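Possible thiamine biosynthesis enzyme (Candida albicans, PDB 2X7Q) is of unknown function but has the periplasmic binding protein fold of the SsuA/TauA solute-binding family, and so probably binds a small ligand. Local coordinates at residues L61-E66 with E86-L91; V67-G72 with K220-A225; I22-S27 with S201-A206. The protein carries 1 engineered substitution. All blocks are in the same frame, centred on the assembly; numbering follows the deposited sequence.

All three contacts gather round one mixed sheet, whose strand order is 46-50, 17-21, 69-73, 203-208, 88-95. Contact 1 sets helix 55-63 against edge strand 88-95, contact 2 sets helix 216-235 on strand 69-73, and contact 3 joins the loop after strand 17-21 to strand 203-208. The centres of contacts 1 and 2 lie about 12 Å apart, those of 2 and 3 about 11 Å, and those of 1 and 3 about 16 Å. Segment 67-72 follows 61-66 directly; contact 1 is nested within the loop closed by contact 3, while contact 2 crosses both. Residues distant in sequence thus build one lobe, as in two-lobed binding proteins.

Contact 1 of 3, residues L61-E66 with E86-L91; sequences LLNSNE and ENIHVL. With CA (calcium ion), chain C.
Leu62 CG and Ile88 CG1 both lie anti to their carbonyl carbons, beside the backbone N (Leu62 chi1 -66°), and a second bend in Ile88 (chi2 -65°) turns CD1 to the helix. The two side chains cross at about a right angle, and methyl meets methyl, Leu62 CD1 to Ile88 CD1 at 3.7 Å. Around this small apolar touch, Leu62 also rests on Phe77 and Ile88 on Ile81, both from helix 74-82.

At the next residue, which is exposed, the contact turns polar. Asn63 OD1 sits 3.8 Å from Ile88 CD1, but its real link to the other segment is a water, which donates one hydrogen to Asn63 OD1 at 2.8 Å and the other to Asn87 O, also at 2.8 Å. The last helical turn is thereby tied to the residue just ahead of the strand without any direct hydrogen bond.

The helix then stops in a Schellman motif. Asn65 takes a positive phi of 64°, and two weak bonds run back into the turn: Glu66 N to Leu61 O at 2.9 Å and Asn65 N to Leu62 O at 3.3 Å. Beyond this end, Asn65 OD1 binds a calcium ion at 2.9 Å, a long distance for calcium, consistent with a loosely held ion.

Helix 55-63 thus leads through its capped end into central strand 69-73 while Leu62 and Asn63 reach edge strand 88-95, a helix-on-sheet arrangement belonging to the alpha/beta lobe of the periplasmic binding protein fold.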
# COMPACT_ATOMS: atom_id res chain seq x y z
N LEU A 61 -13.93 3.57 -1.59
CA LEU A 61 -14.83 2.45 -1.39
C LEU A 61 -15.26 2.35 0.08
O LEU A 61 -16.40 1.99 0.38
CB LEU A 61 -14.17 1.14 -1.84
CG LEU A 61 -13.82 1.04 -3.32
CD1 LEU A 61 -13.05 -0.23 -3.61
CD2 LEU A 61 -15.07 1.13 -4.18
N LEU A 62 -14.35 2.67 0.99
CA LEU A 62 -14.66 2.68 2.41
C LEU A 62 -15.61 3.82 2.74
O LEU A 62 -16.51 3.67 3.57
CB LEU A 62 -13.38 2.80 3.24
CG LEU A 62 -12.40 1.63 3.18
CD1 LEU A 62 -11.17 1.92 4.03
CD2 LEU A 62 -13.08 0.35 3.63
N ASN A 63 -15.41 4.95 2.08
CA ASN A 63 -16.25 6.13 2.30
C ASN A 63 -17.68 5.93 1.81
O ASN A 63 -18.62 6.44 2.41
CB ASN A 63 -15.64 7.35 1.62
CG ASN A 63 -14.34 7.80 2.28
OD1 ASN A 63 -14.00 7.34 3.37
ND2 ASN A 63 -13.63 8.71 1.62
N SER A 64 -17.84 5.18 0.72
CA SER A 64 -19.15 4.93 0.14
C SER A 64 -19.77 3.65 0.69
O SER A 64 -20.88 3.27 0.31
CB SER A 64 -19.06 4.86 -1.38
OG SER A 64 -18.17 3.83 -1.79
N ASN A 65 -19.05 2.98 1.59
CA ASN A 65 -19.51 1.74 2.20
C ASN A 65 -19.68 0.60 1.20
O ASN A 65 -20.40 -0.37 1.47
CB ASN A 65 -20.82 1.96 2.97
CG ASN A 65 -20.66 2.93 4.12
OD1 ASN A 65 -21.55 3.74 4.37
ND2 ASN A 65 -19.53 2.86 4.81
N GLU A 66 -19.02 0.71 0.05
CA GLU A 66 -19.06 -0.35 -0.94
C GLU A 66 -18.30 -1.57 -0.44
O GLU A 66 -18.60 -2.70 -0.82
CB GLU A 66 -18.48 0.13 -2.27
CG GLU A 66 -19.29 1.24 -2.93
CD GLU A 66 -18.73 1.64 -4.28
OE1 GLU A 66 -18.43 0.75 -5.10
OE2 GLU A 66 -18.59 2.86 -4.53
N GLU A 86 -12.30 11.15 9.89
CA GLU A 86 -12.50 10.47 11.17
C GLU A 86 -13.30 9.18 11.01
O GLU A 86 -13.61 8.52 12.00
CB GLU A 86 -13.18 11.40 12.18
CG GLU A 86 -14.68 11.57 11.99
CD GLU A 86 -15.04 12.60 10.93
OE1 GLU A 86 -14.18 12.92 10.08
OE2 GLU A 86 -16.19 13.09 10.95
N ASN A 87 -13.64 8.83 9.78
CA ASN A 87 -14.39 7.62 9.51
C ASN A 87 -13.52 6.50 8.93
O ASN A 87 -14.03 5.49 8.45
CB ASN A 87 -15.58 7.91 8.60
CG ASN A 87 -16.67 8.71 9.30
OD1 ASN A 87 -16.90 8.54 10.50
ND2 ASN A 87 -17.34 9.58 8.55
N ILE A 88 -12.21 6.70 8.99
CA ILE A 88 -11.25 5.68 8.57
C ILE A 88 -10.46 5.18 9.77
O ILE A 88 -9.93 5.97 10.54
CB ILE A 88 -10.28 6.23 7.51
CG1 ILE A 88 -11.02 6.54 6.21
CG2 ILE A 88 -9.16 5.22 7.25
CD1 ILE A 88 -11.61 5.31 5.54
N HIS A 89 -10.40 3.86 9.92
CA HIS A 89 -9.70 3.26 11.05
C HIS A 89 -8.62 2.27 10.60
O HIS A 89 -8.89 1.35 9.83
CB HIS A 89 -10.69 2.55 11.98
CG HIS A 89 -11.54 3.48 12.78
ND1 HIS A 89 -12.68 4.08 12.27
CD2 HIS A 89 -11.43 3.92 14.05
CE1 HIS A 89 -13.22 4.84 13.20
NE2 HIS A 89 -12.48 4.77 14.29
N VAL A 90 -7.41 2.48 11.09
CA VAL A 90 -6.31 1.55 10.85
C VAL A 90 -6.29 0.50 11.95
O VAL A 90 -5.95 0.79 13.10
CB VAL A 90 -4.95 2.27 10.80
CG1 VAL A 90 -3.83 1.26 10.61
CG2 VAL A 90 -4.93 3.30 9.68
N LEU A 91 -6.64 -0.73 11.59
CA LEU A 91 -6.80 -1.80 12.57
C LEU A 91 -5.49 -2.48 12.94
O LEU A 91 -5.18 -2.65 14.12
CB LEU A 91 -7.80 -2.85 12.06
CG LEU A 91 -9.21 -2.34 11.78
CD1 LEU A 91 -10.07 -3.44 11.19
CD2 LEU A 91 -9.84 -1.78 13.05
CA CA C . -21.92 5.91 6.26
O HOH W 1 -14.77 6.03 5.78

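Contact 2 of 3, residues V67-G72 with K220-A225; sequences VDIAIG and KNFIDA
This is a purely apolar helix-on-sheet contact, with Phe222 of helix 216-235 set against Ile69 and Ile71 of strand 69-73, the middle strand of its five-stranded sheet. The alternation of the strand sends both isoleucines toward the helix, while Ala70 between them turns to the other face and meets Leu58 and Leu62 of helix 55-63.

Phe222 reaches the sheet by holding CG anti to its own nitrogen (chi1 170°). Ile69 slides past it in the opposite direction and brings CD1 obliquely to the ring, 3.6 Å from Phe222 CD2; Ile69 CG2 is a little farther, 4.2 Å from Phe222 CE2. Ile71 comes to the ring edge, near its plane, with a looser approach of 4.4 Å from CD1 to Phe222 CE2. Val19 of neighbouring strand 17-21 also touches Phe222, so the ring bridges two strands.

A charged pair lies on a different face of the same turn: Lys220 NZ makes a salt bridge to the syn lone pair of Asp224 OD2 at 3.0 Å. Between these two segments the joint rests on burial of apolar surface and van der Waals contact, with no polar bond to set its direction.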
# COMPACT_ATOMS: atom_id res chain seq x y z
N VAL A 67 -17.33 -1.33 0.43
CA VAL A 67 -16.56 -2.41 1.04
C VAL A 67 -16.40 -2.17 2.54
O VAL A 67 -16.47 -1.04 3.00
CB VAL A 67 -15.17 -2.56 0.39
CG1 VAL A 67 -15.30 -2.85 -1.09
CG2 VAL A 67 -14.34 -1.30 0.63
N ASP A 68 -16.18 -3.25 3.28
CA ASP A 68 -16.04 -3.18 4.73
C ASP A 68 -14.58 -3.04 5.15
O ASP A 68 -14.27 -2.35 6.12
CB ASP A 68 -16.65 -4.42 5.38
CG ASP A 68 -18.11 -4.60 5.03
OD1 ASP A 68 -18.93 -3.73 5.41
OD2 ASP A 68 -18.46 -5.61 4.38
N ILE A 69 -13.69 -3.69 4.41
CA ILE A 69 -12.27 -3.68 4.73
C ILE A 69 -11.42 -3.37 3.50
O ILE A 69 -11.77 -3.75 2.38
CB ILE A 69 -11.82 -5.03 5.34
CG1 ILE A 69 -12.63 -5.34 6.60
CG2 ILE A 69 -10.33 -5.02 5.65
CD1 ILE A 69 -12.20 -6.61 7.30
N ALA A 70 -10.29 -2.69 3.71
CA ALA A 70 -9.37 -2.37 2.63
C ALA A 70 -7.92 -2.65 3.04
O ALA A 70 -7.50 -2.26 4.13
CB ALA A 70 -9.53 -0.92 2.19
N ILE A 71 -7.18 -3.34 2.17
CA ILE A 71 -5.77 -3.61 2.41
C ILE A 71 -4.92 -2.75 1.48
O ILE A 71 -4.75 -3.07 0.31
CB ILE A 71 -5.43 -5.09 2.14
CG1 ILE A 71 -6.48 -6.02 2.77
CG2 ILE A 71 -4.03 -5.43 2.66
CD1 ILE A 71 -6.16 -6.45 4.18
N GLY A 72 -4.39 -1.65 2.01
CA GLY A 72 -3.64 -0.71 1.19
C GLY A 72 -2.38 -0.16 1.84
O GLY A 72 -2.00 -0.59 2.93
N LYS A 220 -12.57 -9.39 13.18
CA LYS A 220 -11.56 -10.08 13.99
C LYS A 220 -11.22 -11.44 13.39
O LYS A 220 -10.05 -11.78 13.21
CB LYS A 220 -12.05 -10.26 15.44
CG LYS A 220 -11.09 -11.05 16.33
CD LYS A 220 -11.69 -11.30 17.70
CE LYS A 220 -10.76 -12.16 18.56
NZ LYS A 220 -10.47 -13.48 17.91
N ASN A 221 -12.25 -12.22 13.09
CA ASN A 221 -12.07 -13.53 12.47
C ASN A 221 -11.36 -13.44 11.13
O ASN A 221 -10.56 -14.31 10.78
CB ASN A 221 -13.42 -14.24 12.31
CG ASN A 221 -13.94 -14.81 13.61
OD1 ASN A 221 -13.49 -15.85 14.08
ND2 ASN A 221 -14.89 -14.11 14.22
N PHE A 222 -11.65 -12.39 10.37
CA PHE A 222 -10.99 -12.16 9.10
C PHE A 222 -9.49 -11.97 9.31
O PHE A 222 -8.68 -12.55 8.59
CB PHE A 222 -11.58 -10.93 8.39
CG PHE A 222 -10.79 -10.50 7.18
CD1 PHE A 222 -10.92 -11.17 5.98
CD2 PHE A 222 -9.94 -9.41 7.25
CE1 PHE A 222 -10.20 -10.76 4.86
CE2 PHE A 222 -9.21 -9.01 6.15
CZ PHE A 222 -9.35 -9.68 4.95
N ILE A 223 -9.13 -11.15 10.29
CA ILE A 223 -7.73 -10.90 10.61
C ILE A 223 -7.04 -12.20 11.04
O ILE A 223 -5.91 -12.46 10.64
CB ILE A 223 -7.58 -9.85 11.73
CG1 ILE A 223 -8.16 -8.51 11.26
CG2 ILE A 223 -6.13 -9.70 12.12
CD1 ILE A 223 -8.02 -7.40 12.29
N ASP A 224 -7.73 -13.00 11.85
CA ASP A 224 -7.20 -14.28 12.28
C ASP A 224 -6.98 -15.21 11.08
O ASP A 224 -6.00 -15.95 11.03
CB ASP A 224 -8.13 -14.94 13.30
CG ASP A 224 -8.14 -14.21 14.63
OD1 ASP A 224 -7.25 -13.38 14.86
OD2 ASP A 224 -9.04 -14.49 15.45
N ALA A 225 -7.90 -15.15 10.12
CA ALA A 225 -7.78 -15.96 8.91
C ALA A 225 -6.59 -15.51 8.09
O ALA A 225 -5.87 -16.32 7.51
CB ALA A 225 -9.06 -15.87 8.09

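Contact 3 of 3, residues I22-S27 with S201-A206; sequences IPEHFS and SSWVVA
The chain leaves strand 17-21 through an inverse gamma turn centred on Pro23, closed by a weak bond from Glu24 N to Ile22 O at 2.7 Å, and then enters a short 3-10 segment, 25-27, which brings Phe26 opposite Trp203 of strand 203-208.

Trp203 carries most of the contact. With CG anti to the carbonyl carbon (chi1 -65°), the indole extends from the strand to the loop and sets NE1 over the centre of the phenyl face, 3.4 Å from Phe26 CD1. The phenyl ring and the five-membered ring have centroids 4.3 Å apart and planes inclined at 39°. The edge of the His25 ring points CD2 at the opposite face of Phe26, toward its rim, so the phenyl group lies between indole and imidazole; Trp258 adds an edge-to-face contact.

The six-membered part of the indole meets two more side chains. Ile22 CD1 approaches obliquely, 3.8 Å from Trp203 CH2. Glu24 OE1 comes to the edge near the indole plane, 3.7 Å from Trp203 CZ2, with its carboxylate turned 65° to the ring.

Within the loop, Glu24 O accepts from both Ser27 N at 3.1 Å and Ser27 OG at 2.7 Å, the hydroxyl lying in the carbonyl plane; the two bonds close the 3-10 turn that carries Phe26.

A glycerol, probably from the crystallisation liquor, lies about 4 Å from the side chain of Phe26, and loops at this end of the strands commonly line the ligand cleft in binding proteins. The chemistry, aromatic surfaces with a carboxylate at the edge of the indole, would be consistent with a wall of such a pocket, where the carboxylate may interact favourably with the slightly positive indole rim.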
# COMPACT_ATOMS: atom_id res chain seq x y z
N ILE A 22 -5.56 -4.98 -3.48
CA ILE A 22 -4.84 -4.64 -4.69
C ILE A 22 -4.11 -5.87 -5.23
O ILE A 22 -3.30 -6.47 -4.53
CB ILE A 22 -3.82 -3.51 -4.44
CG1 ILE A 22 -4.51 -2.31 -3.81
CG2 ILE A 22 -3.12 -3.12 -5.74
CD1 ILE A 22 -3.57 -1.19 -3.42
N PRO A 23 -4.41 -6.25 -6.48
CA PRO A 23 -3.86 -7.46 -7.10
C PRO A 23 -2.36 -7.35 -7.37
O PRO A 23 -1.95 -7.11 -8.50
CB PRO A 23 -4.62 -7.56 -8.42
CG PRO A 23 -5.02 -6.16 -8.73
CD PRO A 23 -5.30 -5.51 -7.40
N GLU A 24 -1.56 -7.53 -6.32
CA GLU A 24 -0.11 -7.54 -6.45
C GLU A 24 0.48 -8.72 -5.70
O GLU A 24 -0.25 -9.54 -5.14
CB GLU A 24 0.49 -6.23 -5.93
CG GLU A 24 0.20 -5.02 -6.80
CD GLU A 24 0.87 -3.76 -6.29
OE1 GLU A 24 1.05 -3.64 -5.07
OE2 GLU A 24 1.20 -2.88 -7.11
N HIS A 25 1.81 -8.82 -5.69
CA HIS A 25 2.49 -9.90 -4.98
C HIS A 25 2.16 -9.89 -3.49
O HIS A 25 2.14 -10.93 -2.85
CB HIS A 25 4.00 -9.81 -5.19
CG HIS A 25 4.53 -8.41 -5.18
ND1 HIS A 25 5.46 -7.96 -6.10
CD2 HIS A 25 4.28 -7.36 -4.37
CE1 HIS A 25 5.74 -6.70 -5.85
NE2 HIS A 25 5.04 -6.31 -4.80
N PHE A 26 1.89 -8.70 -2.95
CA PHE A 26 1.60 -8.57 -1.52
C PHE A 26 0.29 -9.25 -1.12
O PHE A 26 0.11 -9.62 0.04
CB PHE A 26 1.56 -7.10 -1.11
CG PHE A 26 2.89 -6.42 -1.14
CD1 PHE A 26 3.19 -5.48 -2.12
CD2 PHE A 26 3.86 -6.73 -0.20
CE1 PHE A 26 4.42 -4.86 -2.15
CE2 PHE A 26 5.09 -6.11 -0.23
CZ PHE A 26 5.37 -5.17 -1.20
N SER A 27 -0.61 -9.42 -2.08
CA SER A 27 -1.92 -10.00 -1.80
C SER A 27 -1.87 -11.52 -1.74
O SER A 27 -2.89 -12.18 -1.54
CB SER A 27 -2.93 -9.56 -2.86
OG SER A 27 -2.64 -10.14 -4.11
N SER A 201 6.36 0.72 7.93
CA SER A 201 5.77 -0.51 7.42
C SER A 201 4.83 -0.16 6.28
O SER A 201 4.11 0.83 6.35
CB SER A 201 5.02 -1.25 8.53
OG SER A 201 5.91 -1.66 9.56
N SER A 202 4.83 -0.98 5.23
CA SER A 202 4.19 -0.60 3.97
C SER A 202 2.68 -0.82 3.88
O SER A 202 1.98 -0.05 3.23
CB SER A 202 4.89 -1.29 2.79
OG SER A 202 4.95 -2.69 2.97
N TRP A 203 2.17 -1.87 4.53
CA TRP A 203 0.76 -2.22 4.38
C TRP A 203 0.02 -2.34 5.71
O TRP A 203 0.57 -2.81 6.70
CB TRP A 203 0.63 -3.52 3.58
CG TRP A 203 1.10 -3.38 2.16
CD1 TRP A 203 2.39 -3.37 1.72
CD2 TRP A 203 0.28 -3.25 0.99
NE1 TRP A 203 2.42 -3.23 0.35
CE2 TRP A 203 1.14 -3.15 -0.12
CE3 TRP A 203 -1.10 -3.19 0.78
CZ2 TRP A 203 0.67 -3.01 -1.42
CZ3 TRP A 203 -1.57 -3.05 -0.52
CH2 TRP A 203 -0.69 -2.96 -1.60
N VAL A 204 -1.24 -1.92 5.70
CA VAL A 204 -2.09 -1.99 6.89
C VAL A 204 -3.50 -2.43 6.52
O VAL A 204 -3.89 -2.37 5.35
CB VAL A 204 -2.18 -0.63 7.60
CG1 VAL A 204 -0.82 -0.19 8.12
CG2 VAL A 204 -2.77 0.42 6.67
N VAL A 205 -4.25 -2.88 7.52
CA VAL A 205 -5.64 -3.26 7.31
C VAL A 205 -6.55 -2.16 7.84
O VAL A 205 -6.50 -1.82 9.03
CB VAL A 205 -5.98 -4.58 8.02
CG1 VAL A 205 -7.45 -4.93 7.85
CG2 VAL A 205 -5.10 -5.71 7.50
N ALA A 206 -7.38 -1.59 6.97
CA ALA A 206 -8.24 -0.48 7.36
C ALA A 206 -9.72 -0.81 7.20
O ALA A 206 -10.10 -1.70 6.44
CB ALA A 206 -7.88 0.78 6.59